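Local coordinates for protein pngf-ii (Elizabethkingia meningoseptica, PDB 4R4X) that acts as a peptide:N-glycosidase (PNGase), an enzyme that removes N-linked glycans from glycoproteins, at residues Gln20-Ser25 and Phe35-Lys40; Phe48-Ile53 and Ser61-Leu66; Thr78-Gln83 and Gly129-Leu134. All coordinates share one frame; numbering follows the deposited sequence.

In the fold
All three contacts lie in the N-terminal part of the chain, within the N-glycanase N-terminal domain, and they follow one another in series, neither nesting nor crossing. Contact 1 closes the hairpin of strands 23-27 and 31-36 and runs on into the short helix 37-40. Contact 2 then closes the next hairpin, strands 48-54 and 59-65; because strands 31-36 and 48-54 are neighbours, the two hairpins join edge to edge, with Ile39 packing on Phe48 and Val50, and Phe35 on Val50. Contact 3 closes a longer loop, bringing helix 79-82 to the turn before strand 134-140. Its centre is about 17 Å from that of contact 2, which it touches where Ile53 CD1 meets Gln130 OE1.

Contact 1: residues Gln20-Ser25 and Phe35-Lys40; sequences QNHIIS and FNEKIK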
loop_
_atom_site.group_PDB
_atom_site.type_symbol
_atom_site.label_atom_id
_atom_site.label_comp_id
_atom_site.label_asym_id
_atom_site.label_seq_id
_atom_site.Cartn_x
_atom_site.Cartn_y
_atom_site.Cartn_z
ATOM N N GLN A 20 -20.674 16.780 -20.748
ATOM C CA GLN A 20 -20.259 17.076 -19.384
ATOM C C GLN A 20 -21.403 16.829 -18.389
ATOM O O GLN A 20 -22.573 16.749 -18.752
ATOM C CB GLN A 20 -19.744 18.521 -19.289
ATOM C CG GLN A 20 -20.737 19.564 -19.795
ATOM C CD GLN A 20 -20.237 20.997 -19.648
ATOM O OE1 GLN A 20 -19.515 21.516 -20.503
ATOM N NE2 GLN A 20 -20.645 21.644 -18.571
ATOM N N ASN A 21 -21.032 16.717 -17.121
ATOM C CA ASN A 21 -21.969 16.545 -16.017
ATOM C C ASN A 21 -22.257 17.937 -15.440
ATOM O O ASN A 21 -21.442 18.465 -14.699
ATOM C CB ASN A 21 -21.309 15.650 -14.969
ATOM C CG ASN A 21 -22.169 15.410 -13.748
ATOM O OD1 ASN A 21 -23.372 15.710 -13.718
ATOM N ND2 ASN A 21 -21.552 14.814 -12.733
ATOM N N HIS A 22 -23.389 18.531 -15.797
ATOM C CA HIS A 22 -23.640 19.946 -15.466
ATOM C C HIS A 22 -23.850 20.158 -13.968
ATOM O O HIS A 22 -24.566 19.419 -13.318
ATOM C CB HIS A 22 -24.846 20.482 -16.214
ATOM C CG HIS A 22 -24.716 20.416 -17.704
ATOM N ND1 HIS A 22 -24.057 21.379 -18.432
ATOM C CD2 HIS A 22 -25.154 19.499 -18.600
ATOM C CE1 HIS A 22 -24.106 21.067 -19.715
ATOM N NE2 HIS A 22 -24.763 19.929 -19.843
ATOM N N ILE A 23 -23.216 21.194 -13.445
ATOM C CA ILE A 23 -23.424 21.606 -12.068
ATOM C C ILE A 23 -24.816 22.226 -11.930
ATOM O O ILE A 23 -25.307 22.902 -12.841
ATOM C CB ILE A 23 -22.292 22.561 -11.610
ATOM C CG1 ILE A 23 -20.955 21.808 -11.562
ATOM C CG2 ILE A 23 -22.598 23.150 -10.237
ATOM C CD1 ILE A 23 -19.722 22.679 -11.757
ATOM N N ILE A 24 -25.468 21.952 -10.807
ATOM C CA ILE A 24 -26.801 22.477 -10.526
ATOM C C ILE A 24 -26.854 23.071 -9.120
ATOM O O ILE A 24 -26.418 22.444 -8.164
ATOM C CB ILE A 24 -27.884 21.379 -10.653
ATOM C CG1 ILE A 24 -27.796 20.700 -12.028
ATOM C CG2 ILE A 24 -29.277 21.963 -10.384
ATOM C CD1 ILE A 24 -28.746 19.528 -12.233
ATOM N N SER A 25 -27.429 24.267 -9.001
ATOM C CA SER A 25 -27.715 24.866 -7.698
ATOM C C SER A 25 -29.222 24.941 -7.570
ATOM O O SER A 25 -29.906 25.384 -8.515
ATOM C CB SER A 25 -27.091 26.259 -7.589
ATOM O OG SER A 25 -27.457 26.949 -6.384
ATOM N N PHE A 35 -25.121 20.564 -6.276
ATOM C CA PHE A 35 -24.765 19.252 -6.746
ATOM C C PHE A 35 -24.593 19.272 -8.267
ATOM O O PHE A 35 -24.081 20.270 -8.832
ATOM C CB PHE A 35 -25.723 18.152 -6.160
ATOM C CG PHE A 35 -27.192 18.222 -6.590
ATOM C CD1 PHE A 35 -27.731 19.263 -7.330
ATOM C CD2 PHE A 35 -28.056 17.210 -6.172
ATOM C CE1 PHE A 35 -29.088 19.269 -7.669
ATOM C CE2 PHE A 35 -29.407 17.212 -6.496
ATOM C CZ PHE A 35 -29.925 18.244 -7.270
ATOM N N ASN A 36 -24.954 18.182 -8.926
ATOM C CA ASN A 36 -24.855 18.102 -10.361
ATOM C C ASN A 36 -25.871 17.110 -10.945
ATOM O O ASN A 36 -26.615 16.467 -10.208
ATOM C CB ASN A 36 -23.427 17.768 -10.774
ATOM C CG ASN A 36 -22.979 16.392 -10.315
ATOM O OD1 ASN A 36 -23.717 15.398 -10.438
ATOM N ND2 ASN A 36 -21.738 16.318 -9.809
ATOM N N GLU A 37 -25.894 17.020 -12.268
ATOM C CA GLU A 37 -26.862 16.166 -12.996
ATOM C C GLU A 37 -26.805 14.692 -12.608
ATOM O O GLU A 37 -27.836 14.072 -12.281
ATOM C CB GLU A 37 -26.677 16.326 -14.522
ATOM C CG GLU A 37 -27.588 17.410 -15.078
ATOM C CD GLU A 37 -27.338 17.760 -16.541
ATOM O OE1 GLU A 37 -26.460 17.135 -17.186
ATOM O OE2 GLU A 37 -28.036 18.683 -17.022
ATOM N N LYS A 38 -25.603 14.135 -12.618
ATOM C CA LYS A 38 -25.438 12.717 -12.316
ATOM C C LYS A 38 -25.865 12.377 -10.902
ATOM O O LYS A 38 -26.461 11.342 -10.675
ATOM C CB LYS A 38 -24.007 12.278 -12.542
ATOM C CG LYS A 38 -23.666 12.007 -13.994
ATOM C CD LYS A 38 -22.156 11.884 -14.146
ATOM C CE LYS A 38 -21.740 10.899 -15.225
ATOM N NZ LYS A 38 -20.509 10.182 -14.791
ATOM N N ILE A 39 -25.581 13.261 -9.951
ATOM C CA ILE A 39 -26.057 13.064 -8.599
ATOM C C ILE A 39 -27.584 13.205 -8.525
ATOM O O ILE A 39 -28.259 12.411 -7.869
ATOM C CB ILE A 39 -25.405 14.052 -7.625
ATOM C CG1 ILE A 39 -23.900 13.786 -7.536
ATOM C CG2 ILE A 39 -26.073 13.955 -6.258
ATOM C CD1 ILE A 39 -23.109 14.820 -6.733
ATOM N N LYS A 40 -28.127 14.238 -9.149
ATOM C CA LYS A 40 -29.574 14.433 -9.144
ATOM C C LYS A 40 -30.270 13.177 -9.703
ATOM O O LYS A 40 -31.248 12.683 -9.135
ATOM C CB LYS A 40 -29.954 15.640 -9.997
ATOM C CG LYS A 40 -31.415 16.048 -9.897
ATOM C CD LYS A 40 -31.699 17.310 -10.705
ATOM C CE LYS A 40 -33.202 17.488 -10.944
ATOM N NZ LYS A 40 -33.467 18.483 -12.011
#
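Asn21 turns CG anti to its backbone N (chi1 179°), while Asn36 places CG between its backbone N and carbonyl carbon (chi1 65°), and these two choices bring the amides together at the start of helix 37-40. The side chains cross at about a right angle, their planes 67° apart, and each offers its carbonyl oxygen to the helix: Lys38 N donates to Asn21 OD1 at 2.9 Å, and Ile39 N donates to Asn36 OD1, also at 2.9 Å, the N-cap bond. The preceding amide, Glu37 N, is taken by His22 O at 2.9 Å. Behind this junction, Ile24 and Phe35 form the hydrogen-bonded pair of an antiparallel hairpin; Ile24 CG2 packs against Phe35 CE1 at 3.8 Å.

Glu37 lies alongside His22, pointing the same way. Its OE1 comes to the imidazole edge, in the ring plane, 3.0 Å from His22 CD2. On the other side of that ring ND1 is bonded to Tyr8 O of strand 3-12. The extended Lys40 passes Ile24 CD1 and forms a salt bridge with Glu5.

A helix start leaves its first amides without partners from its own turns, and here three acceptors in succession satisfy them. With ND1 acting as donor to Tyr8 O, the adjacent carboxylate of Glu37 may favour a protonated imidazole at His22.

Contact 2: residues Phe48-Ile53 and Ser61-Leu66; sequences FEVNEI and SQFAFL. With ZN (zinc ion), chain B.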
loop_
_atom_site.group_PDB
_atom_site.type_symbol
_atom_site.label_atom_id
_atom_site.label_comp_id
_atom_site.label_asym_id
_atom_site.label_seq_id
_atom_site.Cartn_x
_atom_site.Cartn_y
_atom_site.Cartn_z
ATOM N N PHE A 48 -19.146 10.540 -3.879
ATOM C CA PHE A 48 -19.514 11.825 -4.435
ATOM C C PHE A 48 -19.969 12.761 -3.318
ATOM O O PHE A 48 -20.288 12.304 -2.224
ATOM C CB PHE A 48 -20.553 11.698 -5.563
ATOM C CG PHE A 48 -21.893 11.165 -5.137
ATOM C CD1 PHE A 48 -22.834 11.986 -4.571
ATOM C CD2 PHE A 48 -22.230 9.839 -5.374
ATOM C CE1 PHE A 48 -24.079 11.500 -4.203
ATOM C CE2 PHE A 48 -23.465 9.341 -4.997
ATOM C CZ PHE A 48 -24.402 10.185 -4.433
ATOM N N GLU A 49 -19.946 14.057 -3.597
ATOM C CA GLU A 49 -20.275 15.065 -2.589
ATOM C C GLU A 49 -21.359 16.027 -3.009
ATOM O O GLU A 49 -21.521 16.360 -4.190
ATOM C CB GLU A 49 -19.049 15.873 -2.215
ATOM C CG GLU A 49 -18.003 15.099 -1.436
ATOM C CD GLU A 49 -16.795 15.967 -1.188
ATOM O OE1 GLU A 49 -16.797 16.700 -0.164
ATOM O OE2 GLU A 49 -15.878 15.923 -2.038
ATOM N N VAL A 50 -22.069 16.498 -2.000
ATOM C CA VAL A 50 -23.066 17.542 -2.146
ATOM C C VAL A 50 -22.809 18.600 -1.070
ATOM O O VAL A 50 -22.306 18.286 0.010
ATOM C CB VAL A 50 -24.463 16.871 -1.981
ATOM C CG1 VAL A 50 -25.489 17.791 -1.383
ATOM C CG2 VAL A 50 -24.921 16.276 -3.303
ATOM N N ASN A 51 -23.173 19.850 -1.353
ATOM C CA ASN A 51 -23.067 20.907 -0.363
ATOM C C ASN A 51 -24.461 21.514 -0.074
ATOM O O ASN A 51 -25.298 21.606 -0.956
ATOM C CB ASN A 51 -22.070 21.928 -0.911
ATOM C CG ASN A 51 -21.843 23.090 0.015
ATOM O OD1 ASN A 51 -20.911 23.078 0.827
ATOM N ND2 ASN A 51 -22.664 24.116 -0.112
ATOM N N GLU A 52 -24.725 21.892 1.171
ATOM C CA GLU A 52 -25.954 22.596 1.514
ATOM C C GLU A 52 -25.632 23.724 2.465
ATOM O O GLU A 52 -24.812 23.566 3.371
ATOM C CB GLU A 52 -26.982 21.678 2.164
ATOM C CG GLU A 52 -27.500 20.583 1.246
ATOM C CD GLU A 52 -28.763 19.903 1.762
ATOM O OE1 GLU A 52 -29.060 20.010 2.970
ATOM O OE2 GLU A 52 -29.471 19.257 0.956
ATOM N N ILE A 53 -26.274 24.864 2.246
ATOM C CA ILE A 53 -26.069 26.042 3.059
ATOM C C ILE A 53 -27.382 26.400 3.700
ATOM O O ILE A 53 -28.378 26.503 3.006
ATOM C CB ILE A 53 -25.611 27.240 2.212
ATOM C CG1 ILE A 53 -24.283 26.895 1.544
ATOM C CG2 ILE A 53 -25.518 28.487 3.086
ATOM C CD1 ILE A 53 -23.640 28.015 0.759
ATOM N N SER A 61 -22.746 22.884 5.080
ATOM C CA SER A 61 -22.624 21.442 5.316
ATOM C C SER A 61 -22.168 20.743 4.046
ATOM O O SER A 61 -22.719 20.954 2.970
ATOM C CB SER A 61 -23.942 20.858 5.792
ATOM O OG SER A 61 -24.260 21.330 7.094
ATOM N N GLN A 62 -21.133 19.932 4.186
ATOM C CA GLN A 62 -20.612 19.147 3.108
ATOM C C GLN A 62 -20.930 17.686 3.407
ATOM O O GLN A 62 -20.633 17.203 4.492
ATOM C CB GLN A 62 -19.101 19.357 3.010
ATOM C CG GLN A 62 -18.510 18.883 1.706
ATOM C CD GLN A 62 -18.835 19.777 0.522
ATOM O OE1 GLN A 62 -19.168 20.958 0.663
ATOM N NE2 GLN A 62 -18.709 19.216 -0.664
ATOM N N PHE A 63 -21.497 16.995 2.435
ATOM C CA PHE A 63 -21.922 15.606 2.582
ATOM C C PHE A 63 -21.166 14.761 1.579
ATOM O O PHE A 63 -21.102 15.121 0.412
ATOM C CB PHE A 63 -23.412 15.454 2.249
ATOM C CG PHE A 63 -24.320 16.269 3.109
ATOM C CD1 PHE A 63 -24.619 17.575 2.774
ATOM C CD2 PHE A 63 -24.896 15.723 4.254
ATOM C CE1 PHE A 63 -25.481 18.327 3.574
ATOM C CE2 PHE A 63 -25.746 16.473 5.055
ATOM C CZ PHE A 63 -26.042 17.780 4.713
ATOM N N ALA A 64 -20.677 13.612 2.021
ATOM C CA ALA A 64 -20.006 12.657 1.160
ATOM C C ALA A 64 -20.765 11.336 1.172
ATOM O O ALA A 64 -20.988 10.760 2.229
ATOM C CB ALA A 64 -18.558 12.451 1.616
ATOM N N PHE A 65 -21.138 10.873 -0.014
ATOM C CA PHE A 65 -21.875 9.634 -0.170
ATOM C C PHE A 65 -20.817 8.575 -0.464
ATOM O O PHE A 65 -20.195 8.622 -1.495
ATOM C CB PHE A 65 -22.868 9.754 -1.327
ATOM C CG PHE A 65 -24.005 10.712 -1.057
ATOM C CD1 PHE A 65 -23.766 12.055 -0.794
ATOM C CD2 PHE A 65 -25.321 10.264 -1.086
ATOM C CE1 PHE A 65 -24.816 12.936 -0.546
ATOM C CE2 PHE A 65 -26.374 11.144 -0.840
ATOM C CZ PHE A 65 -26.116 12.482 -0.568
ATOM N N LEU A 66 -20.594 7.670 0.470
ATOM C CA LEU A 66 -19.417 6.787 0.400
ATOM C C LEU A 66 -19.746 5.485 -0.259
ATOM O O LEU A 66 -18.911 4.892 -0.977
ATOM C CB LEU A 66 -18.872 6.524 1.795
ATOM C CG LEU A 66 -18.491 7.785 2.568
ATOM C CD1 LEU A 66 -17.878 7.373 3.884
ATOM C CD2 LEU A 66 -17.537 8.646 1.764
HETATM ZN ZN ZN B . -31.270 19.700 2.658
#
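Phe48 and Phe65 face each other across an antiparallel strand pair as an offset stack, ring planes 18° apart and centroids separated by 4.5 Å. Phe65 CB also lies over the face of the Phe48 ring as a CH-pi contact.

Backbone bonding follows the register. Three hydrogen-bonded pairs, Phe48 with Phe65, Val50 with Phe63 and Glu52 with Ser61, each exchange two bonds, from 2.8 Å for Ser61 N to Glu52 O up to 3.2 Å for Phe48 N to Phe65 O. On the outer sides, Asn51 and Ile53 bond to Leu34 and Thr32 of strand 31-36, and Gln62 and Ala64 to Thr74 and Val72 of strand 70-76.

Side-chain groups follow the same accounting. Gln62, bent at chi2 (73°), sends NE2 to Glu49 OE1 at 3.2 Å, meeting that oxygen from 67° out of the carboxylate plane; Glu49 OE1 is also hydrogen-bonded to Tyr176 OH of the covering helix 173-182. Ser61 OG is paired with Ser75 OG. Glu52 rises from the face shared with Phe63 and gives both carboxylate oxygens to the zinc ion, OE1 at 2.2 Å and OE2 at 2.5 Å, while Asp159 supplies the other protein ligand. Glu52 CG lies 3.8 Å from Phe63 CE1, and the Phe63 ring in turn meets Phe163 edge-to-face.

Strands 31-36, 48-54, 59-65 and 70-76 thus form a run of antiparallel neighbours, a beta meander with a helix over one face, consistent with a domain of the LolA/LolB clan.

Contact 3: residues Thr78-Gln83 and Gly129-Leu134; sequences TILAKQ and GQDLGL
Gln83 reaches across to the loop at Gly129 with its amide oxygen, which accepts from Gly129 N at 2.8 Å, the donor tilted 25° from the carbonyl plane. The same OE1 takes a second donor, a water at 2.7 Å from it, and this water accepts from Asp131 N at 2.9 Å. One oxygen is therefore linked to two amides of the loop, one directly and one through the water. Beside this polar link Leu80 forks over the loop: CD2 touches Gln130 CB at 3.9 Å, and CD1 touches Asp131 CB at 4.1 Å.

The receiving segment 129-132 is a type I beta turn, closed by Leu132 N donating to Gly129 O at 2.8 Å, with Gln130 and Asp131 at the central positions. Gly129 itself has a positive phi (83°), a conformation that favours glycine. The turn lies in the loop leading into strand 134-140, and the facing residues belong to a weakly bonded helical turn about 79-82.

A second shell fixes the groups in place. Gln83 is extended beyond CG, and its NE2 is hydrogen-bonded to Ile127 O, so both ends of the amide are engaged and its flip is defined. Gln130 turns its own amide away from Leu80, OE1 to Arg55 and NE2 to Ser126 O, while Asp131 OD1 forms a salt bridge with Lys122. Asn58 packs against both Leu80 and Asp131. Farther out on the helical turn, Lys82 NZ donates to Thr78 OG1, which is also hydrogen-bonded to Asp76.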
loop_
_atom_site.group_PDB
_atom_site.type_symbol
_atom_site.label_atom_id
_atom_site.label_comp_id
_atom_site.label_asym_id
_atom_site.label_seq_id
_atom_site.Cartn_x
_atom_site.Cartn_y
_atom_site.Cartn_z
ATOM N N THR A 78 -18.236 29.338 9.566
ATOM C CA THR A 78 -17.287 30.427 9.369
ATOM C C THR A 78 -16.780 30.545 7.934
ATOM O O THR A 78 -16.031 31.476 7.627
ATOM C CB THR A 78 -16.045 30.270 10.274
ATOM O OG1 THR A 78 -15.236 29.165 9.824
ATOM C CG2 THR A 78 -16.450 30.061 11.724
ATOM N N ILE A 79 -17.162 29.612 7.055
ATOM C CA ILE A 79 -16.557 29.561 5.717
ATOM C C ILE A 79 -16.845 30.818 4.872
ATOM O O ILE A 79 -15.940 31.407 4.278
ATOM C CB ILE A 79 -17.028 28.307 4.932
ATOM C CG1 ILE A 79 -16.491 27.037 5.609
ATOM C CG2 ILE A 79 -16.566 28.381 3.479
ATOM C CD1 ILE A 79 -16.730 25.757 4.823
ATOM N N LEU A 80 -18.113 31.201 4.803
ATOM C CA LEU A 80 -18.517 32.341 3.970
ATOM C C LEU A 80 -17.847 33.626 4.463
ATOM O O LEU A 80 -17.267 34.355 3.674
ATOM C CB LEU A 80 -20.045 32.486 3.958
ATOM C CG LEU A 80 -20.758 31.277 3.344
ATOM C CD1 LEU A 80 -22.241 31.543 3.177
ATOM C CD2 LEU A 80 -20.101 30.896 2.030
ATOM N N ALA A 81 -17.892 33.857 5.775
ATOM C CA ALA A 81 -17.308 35.068 6.375
ATOM C C ALA A 81 -15.826 35.242 6.029
ATOM O O ALA A 81 -15.368 36.363 5.857
ATOM C CB ALA A 81 -17.511 35.059 7.894
ATOM N N LYS A 82 -15.089 34.137 5.877
ATOM C CA LYS A 82 -13.663 34.204 5.562
ATOM C C LYS A 82 -13.312 34.554 4.119
ATOM O O LYS A 82 -12.168 34.880 3.840
ATOM C CB LYS A 82 -12.967 32.896 5.938
ATOM C CG LYS A 82 -12.884 32.674 7.443
ATOM C CD LYS A 82 -12.391 31.272 7.764
ATOM C CE LYS A 82 -12.355 31.055 9.264
ATOM N NZ LYS A 82 -12.081 29.637 9.579
ATOM N N GLN A 83 -14.264 34.471 3.195
ATOM C CA GLN A 83 -13.950 34.750 1.790
ATOM C C GLN A 83 -13.654 36.233 1.688
ATOM O O GLN A 83 -14.366 37.021 2.287
ATOM C CB GLN A 83 -15.132 34.370 0.874
ATOM C CG GLN A 83 -15.444 32.884 0.958
ATOM C CD GLN A 83 -16.508 32.415 -0.018
ATOM O OE1 GLN A 83 -17.142 33.208 -0.726
ATOM N NE2 GLN A 83 -16.685 31.100 -0.077
ATOM N N GLY A 129 -18.147 33.035 -3.369
ATOM C CA GLY A 129 -19.141 34.077 -3.625
ATOM C C GLY A 129 -20.555 33.828 -3.147
ATOM O O GLY A 129 -21.438 34.657 -3.407
ATOM N N GLN A 130 -20.778 32.708 -2.443
ATOM C CA GLN A 130 -22.115 32.288 -2.027
ATOM C C GLN A 130 -22.786 33.251 -1.074
ATOM O O GLN A 130 -23.990 33.188 -0.916
ATOM C CB GLN A 130 -22.052 30.954 -1.289
ATOM C CG GLN A 130 -21.738 29.771 -2.166
ATOM C CD GLN A 130 -22.945 29.214 -2.867
ATOM O OE1 GLN A 130 -24.100 29.440 -2.471
ATOM N NE2 GLN A 130 -22.687 28.447 -3.908
ATOM N N ASP A 131 -22.028 34.104 -0.393
ATOM C CA ASP A 131 -22.686 35.139 0.399
ATOM C C ASP A 131 -22.888 36.463 -0.336
ATOM O O ASP A 131 -23.486 37.356 0.232
ATOM C CB ASP A 131 -21.963 35.393 1.711
ATOM C CG ASP A 131 -22.879 35.990 2.755
ATOM O OD1 ASP A 131 -24.056 35.568 2.857
ATOM O OD2 ASP A 131 -22.428 36.909 3.449
ATOM N N LEU A 132 -22.404 36.602 -1.573
ATOM C CA LEU A 132 -22.541 37.884 -2.313
ATOM C C LEU A 132 -23.896 38.056 -2.980
ATOM O O LEU A 132 -24.387 39.178 -3.146
ATOM C CB LEU A 132 -21.481 38.017 -3.401
ATOM C CG LEU A 132 -20.009 38.060 -2.966
ATOM C CD1 LEU A 132 -19.118 38.056 -4.200
ATOM C CD2 LEU A 132 -19.720 39.267 -2.087
ATOM N N GLY A 133 -24.476 36.936 -3.400
ATOM C CA GLY A 133 -25.679 36.928 -4.194
ATOM C C GLY A 133 -25.782 35.577 -4.870
ATOM O O GLY A 133 -25.239 34.587 -4.370
ATOM N N LEU A 134 -26.510 35.533 -5.979
ATOM C CA LEU A 134 -26.584 34.348 -6.829
ATOM C C LEU A 134 -25.525 34.463 -7.918
ATOM O O LEU A 134 -25.636 35.298 -8.823
ATOM C CB LEU A 134 -27.986 34.203 -7.428
ATOM C CG LEU A 134 -28.124 33.125 -8.502
ATOM C CD1 LEU A 134 -27.771 31.730 -7.970
ATOM C CD2 LEU A 134 -29.537 33.174 -9.039
HETATM O O HOH W 1 -19.266 34.941 -0.558
#